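Local atomic coordinates of lipolytic protein G-D-S-L family (Veillonella parvula DSM 2008, PDB entry 4RW0), a protein that is a GDSL-family SGNH hydrolase that probably cleaves ester bonds of lipids or other acylated substrates. Residues Glu5-Gly10 against Asn37-Gly42; Gln49-Asn54 against Val93-Leu98; Val105-Glu110 against His138-Ile143; Thr111-Asp116 against Gly162-Asn167. All blocks are in the same frame, centred on the assembly; numbering follows the deposited sequence. Where two conformers were deposited one is given.

Interaction 1 of 4, residues Glu5-Gly10 against Asn37-Gly42; sequences EIICFG and NFTNYG
Ile6, Cys8, Asn37, Thr39 and Tyr41 join two parallel strands by a backbone ladder. Ile6 N donates to Asn37 O (3.0 Å, nearly straight at 177°), and Thr39 N to Ile6 O. Cys8 N bonds to Thr39 O at 2.9 Å. Tyr41 N reaches Cys8 O at 2.7 Å. Water 1 extends the link, accepting from Gly10 N and donating to Tyr41 O.

Apolar contacts lie on both faces. On one, Ile6 and Phe38 run side by side, with CG2 of Ile6 3.9 Å from CD2 of Phe38. Cys8 SG meets the edge of the Phe38 ring. On the other, Ile7 CG2, anti to the backbone N, lies 3.6 Å from Tyr41 CD1. Phe9 CD1 touches Tyr41 CB at 3.5 Å, and Phe9 CZ sits over one face of the Tyr41 ring, toward its rim. These two rings are oblique, with planes at 35°.

Within 37-42, Gly42 N bonds to Asn40 OD1, forming an Asx turn.

Strand 36-40 is an edge of the parallel sheet. Strand 4-10 bonds on its other flank to strand 69-73. Helix 25-32 covers Cys8 and Phe38, while helix 48-59 covers Ile7 and Phe9.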
loop_
_atom_site.group_PDB
_atom_site.type_symbol
_atom_site.label_atom_id
_atom_site.label_comp_id
_atom_site.label_asym_id
_atom_site.label_seq_id
_atom_site.Cartn_x
_atom_site.Cartn_y
_atom_site.Cartn_z
ATOM N N GLU A 5 13.405 -9.134 6.175
ATOM C CA GLU A 5 11.953 -9.052 6.475
ATOM C C GLU A 5 11.275 -7.801 5.988
ATOM O O GLU A 5 11.691 -6.675 6.266
ATOM C CB GLU A 5 11.754 -9.242 8.014
ATOM C CG GLU A 5 10.338 -9.044 8.550
ATOM C CD GLU A 5 10.151 -9.436 10.044
ATOM O OE1 GLU A 5 10.143 -8.495 10.907
ATOM O OE2 GLU A 5 9.997 -10.667 10.348
ATOM N N ILE A 6 10.205 -7.974 5.232
ATOM C CA ILE A 6 9.305 -6.933 4.882
ATOM C C ILE A 6 7.908 -7.234 5.408
ATOM O O ILE A 6 7.309 -8.292 5.079
ATOM C CB ILE A 6 9.274 -6.698 3.371
ATOM C CG1 ILE A 6 10.706 -6.409 2.920
ATOM C CG2 ILE A 6 8.305 -5.588 3.038
ATOM C CD1 ILE A 6 10.815 -5.825 1.514
ATOM N N ILE A 7 7.419 -6.338 6.261
ATOM C CA ILE A 7 6.120 -6.448 6.974
ATOM C C ILE A 7 5.169 -5.503 6.225
ATOM O O ILE A 7 5.498 -4.333 6.059
ATOM C CB ILE A 7 6.258 -5.929 8.432
ATOM C CG1 ILE A 7 7.248 -6.732 9.194
ATOM C CG2 ILE A 7 4.945 -6.056 9.159
ATOM C CD1 ILE A 7 6.923 -8.230 9.244
ATOM N N CYS A 8 4.032 -6.007 5.721
ATOM C CA CYS A 8 3.086 -5.220 4.963
ATOM C C CYS A 8 1.766 -5.001 5.676
ATOM O O CYS A 8 1.050 -5.973 6.030
ATOM C CB CYS A 8 2.794 -5.851 3.564
ATOM S SG CYS A 8 4.354 -6.290 2.706
ATOM N N PHE A 9 1.389 -3.729 5.818
ATOM C CA PHE A 9 0.096 -3.333 6.385
ATOM C C PHE A 9 -0.723 -2.573 5.379
ATOM O O PHE A 9 -0.169 -1.842 4.505
ATOM C CB PHE A 9 0.335 -2.368 7.562
ATOM C CG PHE A 9 1.043 -2.987 8.741
ATOM C CD1 PHE A 9 0.381 -3.723 9.645
ATOM C CD2 PHE A 9 2.402 -2.858 8.893
ATOM C CE1 PHE A 9 1.035 -4.322 10.734
ATOM C CE2 PHE A 9 3.054 -3.382 9.982
ATOM C CZ PHE A 9 2.373 -4.142 10.900
ATOM N N GLY A 10 -2.043 -2.711 5.531
ATOM C CA GLY A 10 -3.027 -2.032 4.716
ATOM C C GLY A 10 -4.393 -2.682 4.726
ATOM O O GLY A 10 -4.734 -3.397 5.650
ATOM N N ASN A 37 11.547 -12.065 2.633
ATOM C CA ASN A 37 10.309 -12.689 3.098
ATOM C C ASN A 37 9.292 -11.665 3.485
ATOM O O ASN A 37 9.578 -10.755 4.275
ATOM C CB ASN A 37 10.580 -13.632 4.282
ATOM C CG ASN A 37 11.550 -14.781 3.907
ATOM O OD1 ASN A 37 12.471 -15.088 4.660
ATOM N ND2 ASN A 37 11.380 -15.364 2.729
ATOM N N PHE A 38 8.114 -11.765 2.892
ATOM C CA PHE A 38 7.033 -10.782 3.066
ATOM C C PHE A 38 6.014 -11.437 4.021
ATOM O O PHE A 38 5.603 -12.593 3.821
ATOM C CB PHE A 38 6.333 -10.425 1.758
ATOM C CG PHE A 38 7.203 -9.671 0.765
ATOM C CD1 PHE A 38 8.168 -10.354 0.033
ATOM C CD2 PHE A 38 7.073 -8.329 0.593
ATOM C CE1 PHE A 38 8.957 -9.694 -0.885
ATOM C CE2 PHE A 38 7.868 -7.659 -0.304
ATOM C CZ PHE A 38 8.791 -8.342 -1.063
ATOM N N THR A 39 5.579 -10.687 5.036
ATOM C CA THR A 39 4.443 -11.077 5.838
ATOM C C THR A 39 3.323 -10.080 5.634
ATOM O O THR A 39 3.501 -8.863 5.802
ATOM C CB THR A 39 4.826 -11.197 7.324
ATOM O OG1 THR A 39 5.941 -12.038 7.428
ATOM C CG2 THR A 39 3.666 -11.757 8.117
ATOM N N ASN A 40 2.138 -10.583 5.285
ATOM C CA ASN A 40 0.995 -9.745 5.003
ATOM C C ASN A 40 0.082 -9.544 6.210
ATOM O O ASN A 40 -0.553 -10.449 6.617
ATOM C CB ASN A 40 0.196 -10.343 3.877
ATOM C CG ASN A 40 -0.611 -9.322 3.100
ATOM O OD1 ASN A 40 -1.119 -8.341 3.645
ATOM N ND2 ASN A 40 -0.784 -9.597 1.758
ATOM N N TYR A 41 0.025 -8.334 6.730
ATOM C CA TYR A 41 -0.890 -7.935 7.826
ATOM C C TYR A 41 -2.086 -7.167 7.320
ATOM O O TYR A 41 -2.866 -6.559 8.069
ATOM C CB TYR A 41 -0.105 -7.124 8.871
ATOM C CG TYR A 41 0.837 -7.877 9.700
ATOM C CD1 TYR A 41 2.070 -8.245 9.224
ATOM C CD2 TYR A 41 0.526 -8.218 11.032
ATOM C CE1 TYR A 41 2.954 -8.966 10.003
ATOM C CE2 TYR A 41 1.423 -8.945 11.845
ATOM C CZ TYR A 41 2.632 -9.297 11.330
ATOM O OH TYR A 41 3.537 -10.052 11.992
ATOM N N GLY A 42 -2.306 -7.202 5.997
ATOM C CA GLY A 42 -3.384 -6.501 5.432
ATOM C C GLY A 42 -4.697 -7.018 5.971
ATOM O O GLY A 42 -4.858 -8.225 6.206
HETATM O O HOH W 1 -3.363 -3.742 8.248
#

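Interaction 2 of 4, residues Gln49-Asn54 against Val93-Leu98; sequences QGMIYN and VKAIEL
Ile52 and Ala95 meet where two helices flanking the parallel sheet of the SGNH alpha/beta fold lie side by side. The short segments run in nearly the same direction, 12° apart, with axes 9.7 Å from each other. The contact is small and mostly apolar.

Ile52 has the largest share of it, each of its branches finding a different neighbour. Its CG1 lies beside the backbone N and anti to the carbonyl carbon (chi1 -68°), which brings it 3.8 Å from Ala95 CB. CD1 continues to Lys94 CB, 4.1 Å away. CG2 approaches Leu98 CD2 at 4.3 Å, and the same methyl of Leu98 also lies near Ile52 O. An alanine in place of Ile52 would probably open a gap beside Ala95 and Leu98, as CG1, CG2 and CD1 would no longer fill it.

Met51, present as selenomethionine, comes in from another side of Ala95. Its chain is extended through chi2 and bends at chi3 (74°). The Met51 side chain also touches Leu92 and Cys74. Ile55, one turn beyond Met51, adds to the packing on Ala95 and Leu98.

The outer rim is polar. Gln49 and Lys94 approach there, with OE1 and NZ 4.2 Å apart. At the inner end of the contact, Met51 CE rests 3.8 Å from Ala95 CB.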
loop_
_atom_site.group_PDB
_atom_site.type_symbol
_atom_site.label_atom_id
_atom_site.label_comp_id
_atom_site.label_asym_id
_atom_site.label_seq_id
_atom_site.Cartn_x
_atom_site.Cartn_y
_atom_site.Cartn_z
ATOM N N GLN A 49 -7.003 4.494 10.632
ATOM C CA GLN A 49 -6.804 4.358 12.084
ATOM C C GLN A 49 -6.777 2.892 12.499
ATOM O O GLN A 49 -6.032 2.504 13.390
ATOM C CB GLN A 49 -7.914 5.090 12.853
ATOM C CG GLN A 49 -7.703 5.047 14.391
ATOM C CD GLN A 49 -6.502 5.873 14.846
ATOM O OE1 GLN A 49 -6.370 7.052 14.530
ATOM N NE2 GLN A 49 -5.580 5.227 15.494
ATOM N N GLY A 50 -7.623 2.068 11.913
ATOM C CA GLY A 50 -7.507 0.620 12.151
ATOM C C GLY A 50 -6.144 0.022 11.817
ATOM O O GLY A 50 -5.582 -0.842 12.530
HETATM N N MSE A 51 -5.534 0.520 10.764
HETATM C CA MSE A 51 -4.151 0.082 10.426
HETATM C C MSE A 51 -3.147 0.467 11.510
HETATM O O MSE A 51 -2.241 -0.238 11.781
HETATM C CB MSE A 51 -3.699 0.659 9.070
HETATM C CG MSE A 51 -2.276 0.212 8.688
HETATM SE SE MSE A 51 -1.686 0.830 6.864
HETATM C CE MSE A 51 -1.384 2.712 7.351
ATOM N N ILE A 52 -3.245 1.677 12.039
ATOM C CA ILE A 52 -2.433 2.082 13.207
ATOM C C ILE A 52 -2.537 1.096 14.317
ATOM O O ILE A 52 -1.508 0.659 14.902
ATOM C CB ILE A 52 -2.779 3.526 13.659
ATOM C CG1 ILE A 52 -2.307 4.486 12.590
ATOM C CG2 ILE A 52 -2.092 3.873 14.993
ATOM C CD1 ILE A 52 -2.762 5.913 12.732
ATOM N N TYR A 53 -3.745 0.688 14.627
ATOM C CA TYR A 53 -3.901 -0.343 15.652
ATOM C C TYR A 53 -3.163 -1.646 15.310
ATOM O O TYR A 53 -2.510 -2.273 16.163
ATOM C CB TYR A 53 -5.373 -0.642 15.978
ATOM C CG TYR A 53 -6.211 0.552 16.423
ATOM C CD1 TYR A 53 -5.658 1.658 17.115
ATOM C CD2 TYR A 53 -7.553 0.614 16.099
ATOM C CE1 TYR A 53 -6.442 2.765 17.464
ATOM C CE2 TYR A 53 -8.350 1.716 16.428
ATOM C CZ TYR A 53 -7.792 2.772 17.165
ATOM O OH TYR A 53 -8.666 3.800 17.379
ATOM N N ASN A 54 -3.252 -2.070 14.037
ATOM C CA ASN A 54 -2.499 -3.262 13.616
ATOM C C ASN A 54 -1.032 -3.103 13.784
ATOM O O ASN A 54 -0.339 -4.021 14.189
ATOM C CB ASN A 54 -2.853 -3.646 12.192
ATOM C CG ASN A 54 -4.307 -4.110 12.062
ATOM O OD1 ASN A 54 -4.912 -4.593 12.993
ATOM N ND2 ASN A 54 -4.829 -4.017 10.879
ATOM N N VAL A 93 0.457 9.890 8.069
ATOM C CA VAL A 93 1.708 10.346 8.674
ATOM C C VAL A 93 1.969 9.787 10.077
ATOM O O VAL A 93 3.094 9.339 10.379
ATOM C CB VAL A 93 1.762 11.905 8.709
ATOM C CG1 VAL A 93 2.933 12.341 9.525
ATOM C CG2 VAL A 93 1.836 12.467 7.295
ATOM N N LYS A 94 0.931 9.715 10.900
ATOM C CA LYS A 94 1.022 9.082 12.213
ATOM C C LYS A 94 1.442 7.630 12.117
ATOM O O LYS A 94 2.357 7.158 12.783
ATOM C CB LYS A 94 -0.330 9.166 12.896
ATOM C CG LYS A 94 -0.453 10.462 13.660
ATOM C CD LYS A 94 -1.896 10.904 13.953
ATOM C CE LYS A 94 -2.741 9.930 14.763
ATOM N NZ LYS A 94 -4.082 10.523 15.055
ATOM N N ALA A 95 0.848 6.942 11.172
ATOM C CA ALA A 95 1.256 5.558 10.913
ATOM C C ALA A 95 2.704 5.451 10.497
ATOM O O ALA A 95 3.424 4.553 10.986
ATOM C CB ALA A 95 0.329 4.944 9.883
ATOM N N ILE A 96 3.144 6.376 9.639
ATOM C CA ILE A 96 4.488 6.352 9.126
ATOM C C ILE A 96 5.496 6.634 10.227
ATOM O O ILE A 96 6.547 5.978 10.318
ATOM C CB ILE A 96 4.649 7.373 7.963
ATOM C CG1 ILE A 96 3.827 6.985 6.723
ATOM C CG2 ILE A 96 6.107 7.577 7.603
ATOM C CD1 ILE A 96 3.586 8.131 5.744
ATOM N N GLU A 97 5.158 7.573 11.102
ATOM C CA GLU A 97 6.063 7.915 12.282
ATOM C C GLU A 97 6.151 6.761 13.245
ATOM O O GLU A 97 7.248 6.386 13.681
ATOM C CB GLU A 97 5.548 9.149 12.988
ATOM C CG GLU A 97 5.631 10.385 12.107
ATOM C CD GLU A 97 4.942 11.634 12.699
ATOM O OE1 GLU A 97 4.095 11.537 13.648
ATOM O OE2 GLU A 97 5.256 12.729 12.169
ATOM N N LEU A 98 5.017 6.109 13.488
ATOM C CA LEU A 98 5.029 4.923 14.330
ATOM C C LEU A 98 5.840 3.801 13.735
ATOM O O LEU A 98 6.772 3.285 14.361
ATOM C CB LEU A 98 3.592 4.485 14.624
ATOM C CG LEU A 98 3.469 3.156 15.368
ATOM C CD1 LEU A 98 4.142 3.264 16.754
ATOM C CD2 LEU A 98 2.003 2.711 15.433
#

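Interaction 3 of 4, residues Val105-Glu110 against His138-Ile143; sequences VIIGLE and HNIKVI
Ile143 and Ile107 have the most surface buried here, and they also share a backbone bond. Ile143 N donates to Ile107 O at 2.8 Å, nearly straight at 170°. Each has a second bond that extends the parallel ladder: Ile107 N to Lys141 O (3.0 Å), and Leu109 N to Ile143 O (2.9 Å). Before these bonds begin, Val105 O and Lys141 N are joined through water 2 instead.

The side chain of Ile143 packs against Ile106. CD1 of Ile143 lies 3.8 Å from CG2 of Ile106, and CG1 of Ile143 is almost as near to that same methyl. Ile107 points to the other face of the sheet. Its CD1 meets CG2 of Ile140 at 3.7 Å, and this methyl of Ile140 also lies close to Val105 O, at 3.4 Å.

Further along, Leu109 crosses Val142 at about a right angle. Its CG, anti to the carbonyl carbon (chi1 -51°), and its CD1 both lie 3.7 Å from CG1 of Val142. An alanine in place of Leu109 would probably leave Val142 CG1 without this cover and open a gap toward Leu131.

The two strands and helix 120-138 form a beta-alpha-beta unit, with 141-143 as an edge strand of the sheet. That helix covers Leu109 and Val142, helix 85-100 covers Ile107 and Ile140, and Val181 and Phe182 of helix 168-182 cover Ile143.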
loop_
_atom_site.group_PDB
_atom_site.type_symbol
_atom_site.label_atom_id
_atom_site.label_comp_id
_atom_site.label_asym_id
_atom_site.label_seq_id
_atom_site.Cartn_x
_atom_site.Cartn_y
_atom_site.Cartn_z
ATOM N N VAL A 105 10.476 2.526 6.417
ATOM C CA VAL A 105 9.152 2.516 5.896
ATOM C C VAL A 105 9.190 2.664 4.371
ATOM O O VAL A 105 10.046 3.348 3.818
ATOM C CB VAL A 105 8.346 3.664 6.481
ATOM C CG1 VAL A 105 7.037 3.859 5.791
ATOM C CG2 VAL A 105 8.068 3.423 7.972
ATOM N N ILE A 106 8.268 1.981 3.734
ATOM C CA ILE A 106 7.960 2.150 2.292
ATOM C C ILE A 106 6.508 2.458 2.175
ATOM O O ILE A 106 5.666 1.751 2.734
ATOM C CB ILE A 106 8.306 0.879 1.509
ATOM C CG1 ILE A 106 9.762 0.530 1.695
ATOM C CG2 ILE A 106 7.953 1.090 0.044
ATOM C CD1 ILE A 106 10.106 -0.891 1.324
ATOM N N ILE A 107 6.196 3.527 1.452
ATOM C CA ILE A 107 4.860 3.987 1.301
ATOM C C ILE A 107 4.255 3.585 -0.056
ATOM O O ILE A 107 4.912 3.760 -1.081
ATOM C CB ILE A 107 4.825 5.551 1.380
ATOM C CG1 ILE A 107 5.301 6.027 2.739
ATOM C CG2 ILE A 107 3.428 6.079 1.195
ATOM C CD1 ILE A 107 5.509 7.527 2.804
ATOM N N GLY A 108 3.031 3.054 -0.051
ATOM C CA GLY A 108 2.325 2.755 -1.292
ATOM C C GLY A 108 1.284 3.794 -1.529
ATOM O O GLY A 108 0.630 4.235 -0.591
ATOM N N LEU A 109 1.154 4.264 -2.764
ATOM C CA LEU A 109 0.108 5.227 -3.109
ATOM C C LEU A 109 -1.058 4.421 -3.612
ATOM O O LEU A 109 -0.951 3.774 -4.645
ATOM C CB LEU A 109 0.589 6.195 -4.187
ATOM C CG LEU A 109 1.915 6.858 -3.881
ATOM C CD1 LEU A 109 2.375 7.777 -5.025
ATOM C CD2 LEU A 109 1.843 7.647 -2.585
ATOM N N GLU A 110 -2.194 4.529 -2.940
ATOM C CA GLU A 110 -3.306 3.714 -3.248
ATOM C C GLU A 110 -3.921 4.105 -4.624
ATOM O O GLU A 110 -3.789 5.225 -5.081
ATOM C CB GLU A 110 -4.343 3.738 -2.133
ATOM C CG GLU A 110 -5.090 2.385 -2.043
ATOM C CD GLU A 110 -5.648 2.025 -0.637
ATOM O OE1 GLU A 110 -5.821 2.945 0.196
ATOM O OE2 GLU A 110 -5.919 0.811 -0.404
ATOM N N HIS A 138 11.556 13.410 3.605
ATOM C CA HIS A 138 12.156 12.495 4.566
ATOM C C HIS A 138 12.920 11.332 3.974
ATOM O O HIS A 138 13.306 10.430 4.696
ATOM C CB HIS A 138 11.075 11.941 5.469
ATOM C CG HIS A 138 10.363 12.983 6.263
ATOM N ND1 HIS A 138 10.927 13.584 7.362
ATOM C CD2 HIS A 138 9.147 13.551 6.113
ATOM C CE1 HIS A 138 10.087 14.458 7.875
ATOM N NE2 HIS A 138 8.998 14.460 7.135
ATOM N N ASN A 139 13.142 11.340 2.666
ATOM C CA ASN A 139 13.885 10.293 1.988
ATOM C C ASN A 139 13.289 8.873 2.194
ATOM O O ASN A 139 13.981 7.913 2.435
ATOM C CB ASN A 139 15.369 10.396 2.376
ATOM C CG ASN A 139 15.902 11.842 2.269
ATOM O OD1 ASN A 139 15.751 12.498 1.238
ATOM N ND2 ASN A 139 16.483 12.348 3.364
ATOM N N ILE A 140 11.991 8.770 2.054
ATOM C CA ILE A 140 11.266 7.491 2.182
ATOM C C ILE A 140 10.920 7.008 0.799
ATOM O O ILE A 140 10.398 7.761 0.019
ATOM C CB ILE A 140 9.962 7.715 2.950
ATOM C CG1 ILE A 140 10.291 8.096 4.394
ATOM C CG2 ILE A 140 9.049 6.494 2.906
ATOM C CD1 ILE A 140 9.110 8.725 5.080
ATOM N N LYS A 141 11.151 5.742 0.524
ATOM C CA LYS A 141 10.737 5.174 -0.761
ATOM C C LYS A 141 9.243 5.073 -0.954
ATOM O O LYS A 141 8.530 4.803 -0.020
ATOM C CB LYS A 141 11.388 3.837 -0.945
ATOM C CG LYS A 141 12.722 4.003 -1.634
ATOM C CD LYS A 141 13.422 2.688 -1.694
ATOM C CE LYS A 141 14.148 2.435 -0.394
ATOM N NZ LYS A 141 15.536 2.958 -0.491
ATOM N N VAL A 142 8.789 5.379 -2.171
ATOM C CA VAL A 142 7.409 5.375 -2.569
ATOM C C VAL A 142 7.156 4.353 -3.713
ATOM O O VAL A 142 7.928 4.251 -4.659
ATOM C CB VAL A 142 6.969 6.762 -3.043
ATOM C CG1 VAL A 142 5.602 6.717 -3.684
ATOM C CG2 VAL A 142 6.941 7.714 -1.883
ATOM N N ILE A 143 6.067 3.604 -3.604
ATOM C CA ILE A 143 5.567 2.798 -4.713
ATOM C C ILE A 143 4.266 3.377 -5.267
ATOM O O ILE A 143 3.212 3.337 -4.614
ATOM C CB ILE A 143 5.370 1.298 -4.316
ATOM C CG1 ILE A 143 6.614 0.714 -3.651
ATOM C CG2 ILE A 143 4.913 0.485 -5.555
ATOM C CD1 ILE A 143 6.399 -0.666 -3.009
HETATM O O HOH W 2 12.297 3.876 2.503
#

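Interaction 4 of 4, residues Thr111-Asp116 against Gly162-Asn167; sequences TQIDSD and GEVHPN
Asp114 N donates to Glu163 O at 2.9 Å, bent to 142° at the hydrogen, and joins two irregular loops; on one side the chain makes a type I turn from Ile113 to Asp116. Ser115, within that turn, turns its hydroxyl to the carboxylate of Glu163. OG lies between the backbone N and the carbonyl carbon (chi1 54°) and donates to OE2 at 3.2 Å. It arrives on the anti side of the carboxylate, 25° out of its plane. CB of Ser115 and CB of Glu163 also touch, at 3.5 Å. Deeper in, Ile113 and Val164 lie side by side, their CG1 atoms 4.1 Å apart.

The segment from Gly162 to Asn167 carries the His-Pro pair expected near the C-terminal end of a GDSL hydrolase. His165 NE2 is hydrogen-bonded to Ser12 OG, consistent with the serine-histidine pair of this family. Asn167 stands at the N-cap of helix 168-182.

Two waters fill out the contact. Water 3 accepts from Thr111 OG1 and donates to both Gln112 O and Val164 O, each 2.7 Å from it. Water 4 donates to Asp114 OD2 and to Gly162 O. The other carboxylate oxygen of Asp114, OD1, takes a bond from Gln112 NE2 at 3.0 Å, the donor standing above the carboxylate plane.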
loop_
_atom_site.group_PDB
_atom_site.type_symbol
_atom_site.label_atom_id
_atom_site.label_comp_id
_atom_site.label_asym_id
_atom_site.label_seq_id
_atom_site.Cartn_x
_atom_site.Cartn_y
_atom_site.Cartn_z
ATOM N N THR A 111 -4.579 3.147 -5.210
ATOM C CA THR A 111 -5.112 3.195 -6.544
ATOM C C THR A 111 -6.426 3.922 -6.626
ATOM O O THR A 111 -7.051 4.283 -5.639
ATOM C CB THR A 111 -5.236 1.739 -7.054
ATOM O OG1 THR A 111 -5.840 0.921 -6.045
ATOM C CG2 THR A 111 -3.870 1.171 -7.335
ATOM N N GLN A 112 -6.861 4.183 -7.846
ATOM C CA GLN A 112 -7.999 5.057 -8.065
ATOM C C GLN A 112 -9.337 4.523 -7.620
ATOM O O GLN A 112 -9.569 3.322 -7.569
ATOM C CB GLN A 112 -8.065 5.430 -9.558
ATOM C CG GLN A 112 -8.645 4.323 -10.437
ATOM C CD GLN A 112 -8.094 4.398 -11.870
ATOM O OE1 GLN A 112 -6.882 4.355 -12.092
ATOM N NE2 GLN A 112 -8.988 4.457 -12.840
ATOM N N ILE A 113 -10.238 5.440 -7.328
ATOM C CA ILE A 113 -11.629 5.114 -7.068
ATOM C C ILE A 113 -12.347 5.247 -8.434
ATOM O O ILE A 113 -12.743 6.357 -8.859
ATOM C CB ILE A 113 -12.216 6.006 -5.938
ATOM C CG1 ILE A 113 -11.443 5.699 -4.628
ATOM C CG2 ILE A 113 -13.709 5.684 -5.756
ATOM C CD1 ILE A 113 -12.019 6.299 -3.410
ATOM N N ASP A 114 -12.465 4.102 -9.108
ATOM C CA ASP A 114 -12.876 4.018 -10.518
ATOM C C ASP A 114 -14.353 4.295 -10.723
ATOM O O ASP A 114 -14.784 4.547 -11.808
ATOM C CB ASP A 114 -12.554 2.622 -11.112
ATOM C CG ASP A 114 -12.456 2.645 -12.662
ATOM O OD1 ASP A 114 -11.835 3.610 -13.181
ATOM O OD2 ASP A 114 -12.973 1.706 -13.350
ATOM N N SER A 115 -15.146 4.219 -9.682
ATOM C CA SER A 115 -16.546 4.565 -9.772
ATOM C C SER A 115 -16.828 6.063 -9.706
ATOM O O SER A 115 -17.972 6.421 -9.816
ATOM C CB SER A 115 -17.286 3.962 -8.554
ATOM O OG SER A 115 -16.599 4.405 -7.389
ATOM N N ASP A 116 -15.843 6.902 -9.387
ATOM C CA ASP A 116 -16.091 8.334 -9.172
ATOM C C ASP A 116 -14.839 9.153 -9.493
ATOM O O ASP A 116 -14.223 9.796 -8.620
ATOM C CB ASP A 116 -16.553 8.563 -7.710
ATOM C CG ASP A 116 -17.195 9.943 -7.496
ATOM O OD1 ASP A 116 -17.597 10.596 -8.474
ATOM O OD2 ASP A 116 -17.268 10.373 -6.343
ATOM N N GLY A 162 -14.072 -4.071 -9.973
ATOM C CA GLY A 162 -15.124 -3.293 -9.387
ATOM C C GLY A 162 -14.669 -1.843 -9.187
ATOM O O GLY A 162 -13.649 -1.383 -9.721
ATOM N N GLU A 163 -15.393 -1.153 -8.349
ATOM C CA GLU A 163 -15.088 0.252 -8.074
ATOM C C GLU A 163 -13.718 0.516 -7.516
ATOM O O GLU A 163 -13.181 1.588 -7.775
ATOM C CB GLU A 163 -16.192 0.878 -7.197
ATOM C CG GLU A 163 -16.409 0.204 -5.891
ATOM C CD GLU A 163 -17.174 1.084 -4.886
ATOM O OE1 GLU A 163 -17.268 0.693 -3.685
ATOM O OE2 GLU A 163 -17.592 2.204 -5.266
ATOM N N VAL A 164 -13.121 -0.424 -6.755
ATOM C CA VAL A 164 -11.735 -0.219 -6.288
ATOM C C VAL A 164 -10.767 -1.402 -6.406
ATOM O O VAL A 164 -9.549 -1.225 -6.499
ATOM C CB VAL A 164 -11.663 0.273 -4.806
ATOM C CG1 VAL A 164 -12.303 1.643 -4.698
ATOM C CG2 VAL A 164 -12.322 -0.705 -3.834
ATOM N N HIS A 165 -11.295 -2.602 -6.381
ATOM C CA HIS A 165 -10.419 -3.789 -6.314
ATOM C C HIS A 165 -9.809 -4.168 -7.640
ATOM O O HIS A 165 -10.542 -4.338 -8.624
ATOM C CB HIS A 165 -11.173 -4.981 -5.743
ATOM C CG HIS A 165 -11.434 -4.830 -4.289
ATOM N ND1 HIS A 165 -12.701 -4.762 -3.775
ATOM C CD2 HIS A 165 -10.589 -4.630 -3.254
ATOM C CE1 HIS A 165 -12.630 -4.540 -2.471
ATOM N NE2 HIS A 165 -11.363 -4.451 -2.138
ATOM N N PRO A 166 -8.483 -4.302 -7.659
ATOM C CA PRO A 166 -7.848 -4.842 -8.824
ATOM C C PRO A 166 -8.317 -6.253 -9.131
ATOM O O PRO A 166 -8.730 -6.995 -8.222
ATOM C CB PRO A 166 -6.351 -4.790 -8.476
ATOM C CG PRO A 166 -6.239 -3.756 -7.377
ATOM C CD PRO A 166 -7.512 -3.950 -6.590
ATOM N N ASN A 167 -8.323 -6.640 -10.403
ATOM C CA ASN A 167 -8.411 -8.058 -10.764
ATOM C C ASN A 167 -6.966 -8.645 -10.813
ATOM O O ASN A 167 -6.036 -7.951 -10.510
ATOM C CB ASN A 167 -9.176 -8.238 -12.090
ATOM C CG ASN A 167 -8.432 -7.651 -13.253
ATOM O OD1 ASN A 167 -7.201 -7.500 -13.235
ATOM N ND2 ASN A 167 -9.170 -7.335 -14.306
HETATM O O HOH W 3 -8.471 1.261 -6.244
HETATM O O HOH W 4 -14.117 -0.627 -12.507
#

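Interactions 1 and 3 form the two edge pairings of one parallel sheet, with centres about 14 Å apart. Interaction 2 lies against the sheet and touches both: Met51 SE is 3.8 Å from Gly10 N, and Ile96 CD1 is 3.6 Å from Ile107 CD1. Interaction 4 is farther off, about 22 Å from interaction 1 and 21 Å from interaction 3, centre to centre. Its segment 111-116 directly continues segment 105-110 of interaction 3. The probable active site lies between interactions 1 and 4, which do not touch (nearest atoms about 10 Å apart): Ser12, two residues after Gly10, is hydrogen-bonded to His165. The sodium ion, held by Asp30, Ile33 and Val36, lies beside interaction 1, about 4 Å from the Asn37 side chain.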